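Local coordinates for surface protein VspA (Borrelia turicatae, PDB 1YJG) that is an outer-membrane lipoprotein of the variable small protein family that probably serves immune evasion through antigenic switching, represented here by its helical core, at residues A[16-21]-A[137-142]; A[22-27]-A[52-57]; A[83-88]-A[133-138]. One frame throughout, in Å; residues are numbered along the deposited sequence.

Overall arrangement
From the N terminus, helix 2-28 supplies two consecutive segments, 16-21 and 22-27. Contact 2 closes first. It brings segment 52-57 of helix 48-69 back against 22-27, around a loop that holds the hairpin of strands 33-36 and 39-42. Contact 3 follows in series and joins helix 76-98 to the last long helix, 129-155. Contact 1 spans most of the chain, pairs helix 2-28 with helix 129-155, and encloses contact 2. Contacts 1 and 3 end on the same part of helix 129-155 and share Thr137 and Ala138. Lys22 links all three sites: its NZ meets Asp140 OD1 and probably hydrogen-bonds Asn136 OD1.

Contact 1 of 3, residues A[16-21]-A[137-142]; sequences DVHTLV and TAIDAL
Ile139 presses its branched side chain against Val17, His18 and Val21, in the core of a helical bundle. The segments belong to helices 2-28 and 129-155, the first and last long helices of the fold. They run antiparallel. The two axes approach to 9.7 Å.

Ile139 shares its atoms out among three neighbours. Its CG1 is anti to the backbone N and lies against the helix backbone, 3.5 Å from His18 CA. From there CD1 turns to Val17 and stops 3.7 Å from Val17 CG1. The other branch, CG2, serves the far end of the turn, 4.0 Å from Val21 CG1, and also comes obliquely to the imidazole of His18. Val17 and Val21 adopt the same rotamer one turn apart, and each offers its CG1 to Ile139.

His18 carries the polar half. Its CG is anti to the backbone N (chi1 -176°), and the ring reaches across to Asp140. Asp140 starts out pointing away from segment 16-21, but its carboxylate comes back to the ring edge. The ring and carboxylate planes are about 46° apart. Lys22 NZ also forms a salt bridge with Asp140 OD1, which probably favours the ionised carboxylate.

Val17 also packs on Val61 of helix 48-69, and Asp16 OD2 hydrogen-bonds Thr19 OG1 of the second subunit. The bond that joins the two segments runs from His18 NE2 to Asp140 OD1, 3.1 Å long. It meets the oxygen nearly along its C-O axis but is bent at the hydrogen, with an N-H...O angle of 142°.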
loop_
_atom_site.group_PDB
_atom_site.type_symbol
_atom_site.label_atom_id
_atom_site.label_comp_id
_atom_site.label_asym_id
_atom_site.label_seq_id
_atom_site.Cartn_x
_atom_site.Cartn_y
_atom_site.Cartn_z
ATOM N N ASP A 16 4.275 8.469 -0.924
ATOM C CA ASP A 16 4.503 7.040 -0.884
ATOM C C ASP A 16 4.120 6.471 0.494
ATOM O O ASP A 16 3.342 5.531 0.589
ATOM C CB ASP A 16 5.972 6.786 -1.191
ATOM C CG ASP A 16 6.321 5.328 -1.259
ATOM O OD1 ASP A 16 7.350 4.963 -0.642
ATOM O OD2 ASP A 16 5.657 4.493 -1.928
ATOM N N VAL A 17 4.662 7.058 1.558
ATOM C CA VAL A 17 4.377 6.605 2.913
ATOM C C VAL A 17 2.881 6.782 3.265
ATOM O O VAL A 17 2.279 5.933 3.915
ATOM C CB VAL A 17 5.282 7.337 3.940
ATOM C CG1 VAL A 17 4.789 7.124 5.365
ATOM C CG2 VAL A 17 6.710 6.870 3.797
ATOM N N HIS A 18 2.291 7.879 2.807
ATOM C CA HIS A 18 0.893 8.191 3.058
ATOM C C HIS A 18 -0.000 7.107 2.482
ATOM O O HIS A 18 -0.912 6.599 3.160
ATOM C CB HIS A 18 0.573 9.546 2.443
ATOM C CG HIS A 18 -0.814 10.035 2.706
ATOM N ND1 HIS A 18 -1.852 9.842 1.818
ATOM C CD2 HIS A 18 -1.324 10.771 3.723
ATOM C CE1 HIS A 18 -2.948 10.410 2.291
ATOM N NE2 HIS A 18 -2.652 10.986 3.443
ATOM N N THR A 19 0.289 6.724 1.240
ATOM C CA THR A 19 -0.479 5.685 0.565
ATOM C C THR A 19 -0.371 4.358 1.326
ATOM O O THR A 19 -1.390 3.718 1.590
ATOM C CB THR A 19 -0.008 5.520 -0.867
ATOM O OG1 THR A 19 -0.479 6.633 -1.652
ATOM C CG2 THR A 19 -0.637 4.284 -1.510
ATOM N N LEU A 20 0.852 3.958 1.683
ATOM C CA LEU A 20 1.051 2.714 2.424
ATOM C C LEU A 20 0.223 2.676 3.729
ATOM O O LEU A 20 -0.329 1.638 4.079
ATOM C CB LEU A 20 2.521 2.510 2.760
ATOM C CG LEU A 20 3.456 2.175 1.590
ATOM C CD1 LEU A 20 4.858 1.970 2.105
ATOM C CD2 LEU A 20 2.990 0.929 0.841
ATOM N N VAL A 21 0.157 3.805 4.431
ATOM C CA VAL A 21 -0.580 3.913 5.679
ATOM C C VAL A 21 -2.085 3.718 5.423
ATOM O O VAL A 21 -2.744 2.955 6.129
ATOM C CB VAL A 21 -0.287 5.259 6.396
ATOM C CG1 VAL A 21 -1.249 5.503 7.556
ATOM C CG2 VAL A 21 1.149 5.286 6.893
ATOM N N THR A 137 -3.015 10.376 11.470
ATOM C CA THR A 137 -3.074 11.797 11.786
ATOM C C THR A 137 -1.741 12.453 11.456
ATOM O O THR A 137 -1.692 13.522 10.855
ATOM C CB THR A 137 -3.350 11.987 13.289
ATOM O OG1 THR A 137 -4.708 11.639 13.585
ATOM C CG2 THR A 137 -3.235 13.452 13.704
ATOM N N ALA A 138 -0.663 11.793 11.861
ATOM C CA ALA A 138 0.689 12.289 11.650
ATOM C C ALA A 138 1.099 12.384 10.190
ATOM O O ALA A 138 1.734 13.361 9.784
ATOM C CB ALA A 138 1.672 11.414 12.418
ATOM N N ILE A 139 0.759 11.364 9.402
ATOM C CA ILE A 139 1.123 11.349 7.986
ATOM C C ILE A 139 0.307 12.363 7.178
ATOM O O ILE A 139 0.805 12.916 6.189
ATOM C CB ILE A 139 1.043 9.897 7.386
ATOM C CG1 ILE A 139 1.775 9.816 6.043
ATOM C CG2 ILE A 139 -0.403 9.431 7.220
ATOM C CD1 ILE A 139 3.179 10.409 6.032
ATOM N N ASP A 140 -0.940 12.601 7.592
ATOM C CA ASP A 140 -1.800 13.563 6.905
ATOM C C ASP A 140 -1.140 14.914 7.041
ATOM O O ASP A 140 -1.100 15.678 6.092
ATOM C CB ASP A 140 -3.204 13.686 7.547
ATOM C CG ASP A 140 -4.149 12.555 7.178
ATOM O OD1 ASP A 140 -3.899 11.812 6.209
ATOM O OD2 ASP A 140 -5.192 12.338 7.829
ATOM N N ALA A 141 -0.624 15.206 8.234
ATOM C CA ALA A 141 0.032 16.490 8.491
ATOM C C ALA A 141 1.306 16.640 7.679
ATOM O O ALA A 141 1.567 17.707 7.110
ATOM C CB ALA A 141 0.323 16.666 9.995
ATOM N N LEU A 142 2.107 15.580 7.614
ATOM C CA LEU A 142 3.346 15.654 6.854
ATOM C C LEU A 142 3.080 15.804 5.363
ATOM O O LEU A 142 3.838 16.494 4.679
ATOM C CB LEU A 142 4.245 14.441 7.126
ATOM C CG LEU A 142 5.599 14.419 6.399
ATOM C CD1 LEU A 142 6.433 15.635 6.744
ATOM C CD2 LEU A 142 6.349 13.154 6.745
#

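Contact 2 of 3, residues A[22-27]-A[52-57]; sequences KSIDEL and SGAYSV
Leu27 and Ile24 of helix 2-28 reach out to Ala54 and Val57 of helix 48-69, two antiparallel neighbours in the helical bundle. The local directions differ by 172°, close to fully antiparallel. The axes approach to 10.2 Å. No hydrogen bond crosses between the segments, and the fit is one of shape.

The first bump is the CD1 methyl of Leu27. It settles on a low part of the opposite helix, where Gly53 and Ala54 follow each other. Gly53 has no side chain there, and Ala54 adds one methyl. Leu27 CD1 therefore rests almost on the backbone, 3.7 Å from Ala54 CA. The methyl of Ala54 stands beside it, with CB 3.9 Å from Leu27 CD1.

The second bump comes from helix 48-69. Val57 CG1, anti to its backbone N (chi1 168°), fits into the notch between Ser23 OG and Ile24 CD1. Ile24 CD1 lies 3.6 Å from Val57 CG1 and also touches Val57 CB. The two side chains slide past each other in opposite directions. The hydroxyl of Ser23 borders the same methyl, with OG 3.8 Å from Val57 CG1. This is packing against a methyl; the hydroxyl finds its polar partner in Leu20 O, in the preceding turn. Ile24 CD1 also approaches Ala54 more loosely, at 4.3 Å from Ala54 CB.

All the touching residues are buried, and Ile117 of helix 110-117 covers both Ile24 and Ala54. The second subunit comes up as well: its Gly53 packs on Leu27, and its Ser56 OG hydrogen-bonds Glu26 O. The strands 33-36 and 39-42 of that subunit meet helix 48-69, through Lys33 O at Ser52 OG and Gly39 against Tyr55.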
loop_
_atom_site.group_PDB
_atom_site.type_symbol
_atom_site.label_atom_id
_atom_site.label_comp_id
_atom_site.label_asym_id
_atom_site.label_seq_id
_atom_site.Cartn_x
_atom_site.Cartn_y
_atom_site.Cartn_z
ATOM N N LYS A 22 -2.594 4.379 4.390
ATOM C CA LYS A 22 -3.990 4.282 4.006
ATOM C C LYS A 22 -4.313 2.884 3.478
ATOM O O LYS A 22 -5.471 2.432 3.582
ATOM C CB LYS A 22 -4.336 5.314 2.932
ATOM C CG LYS A 22 -4.126 6.785 3.324
ATOM C CD LYS A 22 -4.840 7.168 4.617
ATOM C CE LYS A 22 -4.497 8.603 4.986
ATOM N NZ LYS A 22 -5.096 9.021 6.266
ATOM N N SER A 23 -3.301 2.206 2.928
ATOM C CA SER A 23 -3.457 0.858 2.370
ATOM C C SER A 23 -3.884 -0.108 3.451
ATOM O O SER A 23 -4.504 -1.120 3.152
ATOM C CB SER A 23 -2.178 0.367 1.654
ATOM O OG SER A 23 -1.216 -0.227 2.519
ATOM N N ILE A 24 -3.551 0.205 4.703
ATOM C CA ILE A 24 -3.936 -0.641 5.833
ATOM C C ILE A 24 -5.484 -0.663 5.950
ATOM O O ILE A 24 -6.041 -1.630 6.441
ATOM C CB ILE A 24 -3.274 -0.178 7.155
ATOM C CG1 ILE A 24 -1.753 0.011 6.998
ATOM C CG2 ILE A 24 -3.574 -1.176 8.274
ATOM C CD1 ILE A 24 -0.992 -1.194 6.455
ATOM N N ASP A 25 -6.165 0.407 5.516
ATOM C CA ASP A 25 -7.638 0.450 5.546
ATOM C C ASP A 25 -8.178 -0.575 4.529
ATOM O O ASP A 25 -9.260 -1.118 4.708
ATOM C CB ASP A 25 -8.201 1.824 5.174
ATOM C CG ASP A 25 -7.755 2.929 6.104
ATOM O OD1 ASP A 25 -7.384 2.643 7.268
ATOM O OD2 ASP A 25 -7.729 4.127 5.731
ATOM N N GLU A 26 -7.433 -0.797 3.440
ATOM C CA GLU A 26 -7.840 -1.769 2.416
ATOM C C GLU A 26 -7.636 -3.203 2.936
ATOM O O GLU A 26 -8.353 -4.107 2.528
ATOM C CB GLU A 26 -7.102 -1.561 1.084
ATOM C CG GLU A 26 -7.180 -0.151 0.477
ATOM C CD GLU A 26 -8.591 0.364 0.203
ATOM O OE1 GLU A 26 -8.722 1.577 -0.062
ATOM O OE2 GLU A 26 -9.569 -0.419 0.223
ATOM N N LEU A 27 -6.660 -3.396 3.824
ATOM C CA LEU A 27 -6.373 -4.703 4.411
ATOM C C LEU A 27 -7.426 -5.045 5.455
ATOM O O LEU A 27 -7.773 -6.227 5.643
ATOM C CB LEU A 27 -4.988 -4.717 5.066
ATOM C CG LEU A 27 -3.780 -4.508 4.151
ATOM C CD1 LEU A 27 -2.506 -4.560 4.976
ATOM C CD2 LEU A 27 -3.723 -5.538 3.013
ATOM N N SER A 52 -0.008 -9.952 9.802
ATOM C CA SER A 52 1.427 -10.014 9.523
ATOM C C SER A 52 1.715 -9.106 8.322
ATOM O O SER A 52 2.718 -8.403 8.313
ATOM C CB SER A 52 1.904 -11.453 9.255
ATOM O OG SER A 52 1.749 -12.288 10.403
ATOM N N GLY A 53 0.823 -9.125 7.326
ATOM C CA GLY A 53 0.954 -8.312 6.128
ATOM C C GLY A 53 0.961 -6.830 6.463
ATOM O O GLY A 53 1.794 -6.073 5.966
ATOM N N ALA A 54 0.020 -6.427 7.309
ATOM C CA ALA A 54 -0.108 -5.044 7.765
ATOM C C ALA A 54 1.163 -4.662 8.503
ATOM O O ALA A 54 1.708 -3.583 8.305
ATOM C CB ALA A 54 -1.295 -4.903 8.691
ATOM N N TYR A 55 1.639 -5.571 9.347
ATOM C CA TYR A 55 2.857 -5.353 10.106
ATOM C C TYR A 55 4.033 -5.088 9.153
ATOM O O TYR A 55 4.846 -4.218 9.422
ATOM C CB TYR A 55 3.155 -6.569 10.991
ATOM C CG TYR A 55 4.353 -6.382 11.878
ATOM C CD1 TYR A 55 4.209 -5.924 13.177
ATOM C CD2 TYR A 55 5.637 -6.635 11.409
ATOM C CE1 TYR A 55 5.308 -5.731 13.986
ATOM C CE2 TYR A 55 6.745 -6.451 12.221
ATOM C CZ TYR A 55 6.573 -5.994 13.503
ATOM O OH TYR A 55 7.663 -5.803 14.311
ATOM N N SER A 56 4.110 -5.843 8.052
ATOM C CA SER A 56 5.192 -5.706 7.060
ATOM C C SER A 56 5.112 -4.375 6.295
ATOM O O SER A 56 6.137 -3.773 5.975
ATOM C CB SER A 56 5.188 -6.894 6.087
ATOM O OG SER A 56 6.307 -6.849 5.217
ATOM N N VAL A 57 3.894 -3.930 6.002
ATOM C CA VAL A 57 3.681 -2.671 5.308
ATOM C C VAL A 57 4.111 -1.532 6.243
ATOM O O VAL A 57 4.767 -0.614 5.807
ATOM C CB VAL A 57 2.201 -2.491 4.878
ATOM C CG1 VAL A 57 1.931 -1.063 4.430
ATOM C CG2 VAL A 57 1.849 -3.465 3.758
#

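Contact 3 of 3, residues A[83-88]-A[133-138]; sequences TTVKNA and IKLNTA
Ala88 and Leu135 meet closely where helix 76-98 runs against helix 129-155 in the bundle. The local directions are antiparallel, with an angle of 163° between them. The axes come to 8.5 Å, closer than in the other two contacts. Small side chains in the interface are consistent with that.

Methyl-to-backbone contacts form the first group. Ala88 CB lies 3.5 Å from Leu135 CA, practically on the opposite helix. Ala138 answers in the reverse direction, with its CB 3.8 Å from Val85 CA. Val85 CG2 packs beside the carbonyl of the same alanine, 3.6 Å from Ala138 O.

Contacts between side chains form the second group. Leu135 has CG anti to its backbone N (chi1 174°), and its CD1 stands 3.7 Å from Val85 CG1. These two side chains cross at about a right angle. At the exposed margin, the methyl of Thr84 touches Ala138, with CG2 4.1 Å from Ala138 CB. Its hydroxyl is engaged within its own helix, where Thr84 OG1 hydrogen-bonds Gly80 O. No hydrogen bond joins the segments.

The valine-leucine side faces the interior. Val85 packs on Leu65 of helix 48-69, and Leu135 on Val21 of helix 2-28, which places the pair against the other two long helices.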
loop_
_atom_site.group_PDB
_atom_site.type_symbol
_atom_site.label_atom_id
_atom_site.label_comp_id
_atom_site.label_asym_id
_atom_site.label_seq_id
_atom_site.Cartn_x
_atom_site.Cartn_y
_atom_site.Cartn_z
ATOM N N THR A 83 9.423 12.974 12.342
ATOM C CA THR A 83 9.683 12.234 13.580
ATOM C C THR A 83 8.380 11.832 14.245
ATOM O O THR A 83 8.277 10.729 14.766
ATOM C CB THR A 83 10.577 13.056 14.541
ATOM O OG1 THR A 83 11.882 13.185 13.974
ATOM C CG2 THR A 83 10.838 12.306 15.853
ATOM N N THR A 84 7.388 12.726 14.216
ATOM C CA THR A 84 6.086 12.436 14.790
ATOM C C THR A 84 5.488 11.240 14.040
ATOM O O THR A 84 4.874 10.353 14.660
ATOM C CB THR A 84 5.176 13.659 14.702
ATOM O OG1 THR A 84 5.713 14.687 15.539
ATOM C CG2 THR A 84 3.779 13.382 15.288
ATOM N N VAL A 85 5.691 11.187 12.720
ATOM C CA VAL A 85 5.171 10.059 11.936
ATOM C C VAL A 85 5.930 8.788 12.304
ATOM O O VAL A 85 5.310 7.763 12.560
ATOM C CB VAL A 85 5.271 10.225 10.396
ATOM C CG1 VAL A 85 4.402 9.162 9.712
ATOM C CG2 VAL A 85 4.860 11.628 9.928
ATOM N N LYS A 86 7.260 8.868 12.356
ATOM C CA LYS A 86 8.080 7.704 12.689
ATOM C C LYS A 86 7.889 7.197 14.120
ATOM O O LYS A 86 8.103 6.025 14.375
ATOM C CB LYS A 86 9.562 7.922 12.387
ATOM C CG LYS A 86 10.369 6.638 12.603
ATOM C CD LYS A 86 11.635 6.563 11.792
ATOM C CE LYS A 86 12.647 5.617 12.436
ATOM N NZ LYS A 86 12.029 4.421 13.091
ATOM N N ASN A 87 7.500 8.073 15.044
ATOM C CA ASN A 87 7.256 7.679 16.426
ATOM C C ASN A 87 6.002 6.812 16.405
ATOM O O ASN A 87 5.904 5.832 17.118
ATOM C CB ASN A 87 6.967 8.888 17.350
ATOM C CG ASN A 87 8.224 9.721 17.711
ATOM O OD1 ASN A 87 9.369 9.290 17.556
ATOM N ND2 ASN A 87 7.983 10.931 18.214
ATOM N N ALA A 88 5.033 7.192 15.581
ATOM C CA ALA A 88 3.780 6.454 15.477
ATOM C C ALA A 88 3.952 5.062 14.862
ATOM O O ALA A 88 3.417 4.091 15.388
ATOM C CB ALA A 88 2.728 7.270 14.716
ATOM N N ILE A 133 -4.113 4.960 14.225
ATOM C CA ILE A 133 -4.905 6.182 14.097
ATOM C C ILE A 133 -3.970 7.383 14.197
ATOM O O ILE A 133 -4.082 8.328 13.421
ATOM C CB ILE A 133 -5.996 6.270 15.193
ATOM C CG1 ILE A 133 -7.199 5.409 14.809
ATOM C CG2 ILE A 133 -6.437 7.732 15.434
ATOM C CD1 ILE A 133 -8.225 5.230 15.943
ATOM N N LYS A 134 -3.064 7.344 15.177
ATOM C CA LYS A 134 -2.095 8.423 15.386
ATOM C C LYS A 134 -1.153 8.511 14.184
ATOM O O LYS A 134 -0.751 9.592 13.781
ATOM C CB LYS A 134 -1.293 8.210 16.686
ATOM C CG LYS A 134 -2.180 8.163 17.945
ATOM C CD LYS A 134 -1.396 8.272 19.266
ATOM C CE LYS A 134 -2.314 8.611 20.453
ATOM N NZ LYS A 134 -2.320 7.531 21.491
ATOM N N LEU A 135 -0.830 7.363 13.598
ATOM C CA LEU A 135 0.053 7.308 12.440
ATOM C C LEU A 135 -0.606 7.997 11.253
ATOM O O LEU A 135 0.074 8.654 10.457
ATOM C CB LEU A 135 0.357 5.855 12.093
ATOM C CG LEU A 135 1.141 5.511 10.835
ATOM C CD1 LEU A 135 2.460 6.245 10.794
ATOM C CD2 LEU A 135 1.363 3.996 10.769
ATOM N N ASN A 136 -1.928 7.824 11.140
ATOM C CA ASN A 136 -2.720 8.424 10.070
ATOM C C ASN A 136 -2.762 9.940 10.246
ATOM O O ASN A 136 -2.593 10.698 9.301
ATOM C CB ASN A 136 -4.153 7.862 10.059
ATOM C CG ASN A 136 -4.306 6.635 9.155
ATOM O OD1 ASN A 136 -4.626 6.762 7.976
ATOM N ND2 ASN A 136 -4.097 5.446 9.715
ATOM N N THR A 137 -3.015 10.376 11.470
ATOM C CA THR A 137 -3.074 11.797 11.786
ATOM C C THR A 137 -1.741 12.453 11.456
ATOM O O THR A 137 -1.692 13.522 10.855
ATOM C CB THR A 137 -3.350 11.987 13.289
ATOM O OG1 THR A 137 -4.708 11.639 13.585
ATOM C CG2 THR A 137 -3.235 13.452 13.704
ATOM N N ALA A 138 -0.663 11.793 11.861
ATOM C CA ALA A 138 0.689 12.289 11.650
ATOM C C ALA A 138 1.099 12.384 10.190
ATOM O O ALA A 138 1.734 13.361 9.784
ATOM C CB ALA A 138 1.672 11.414 12.418
#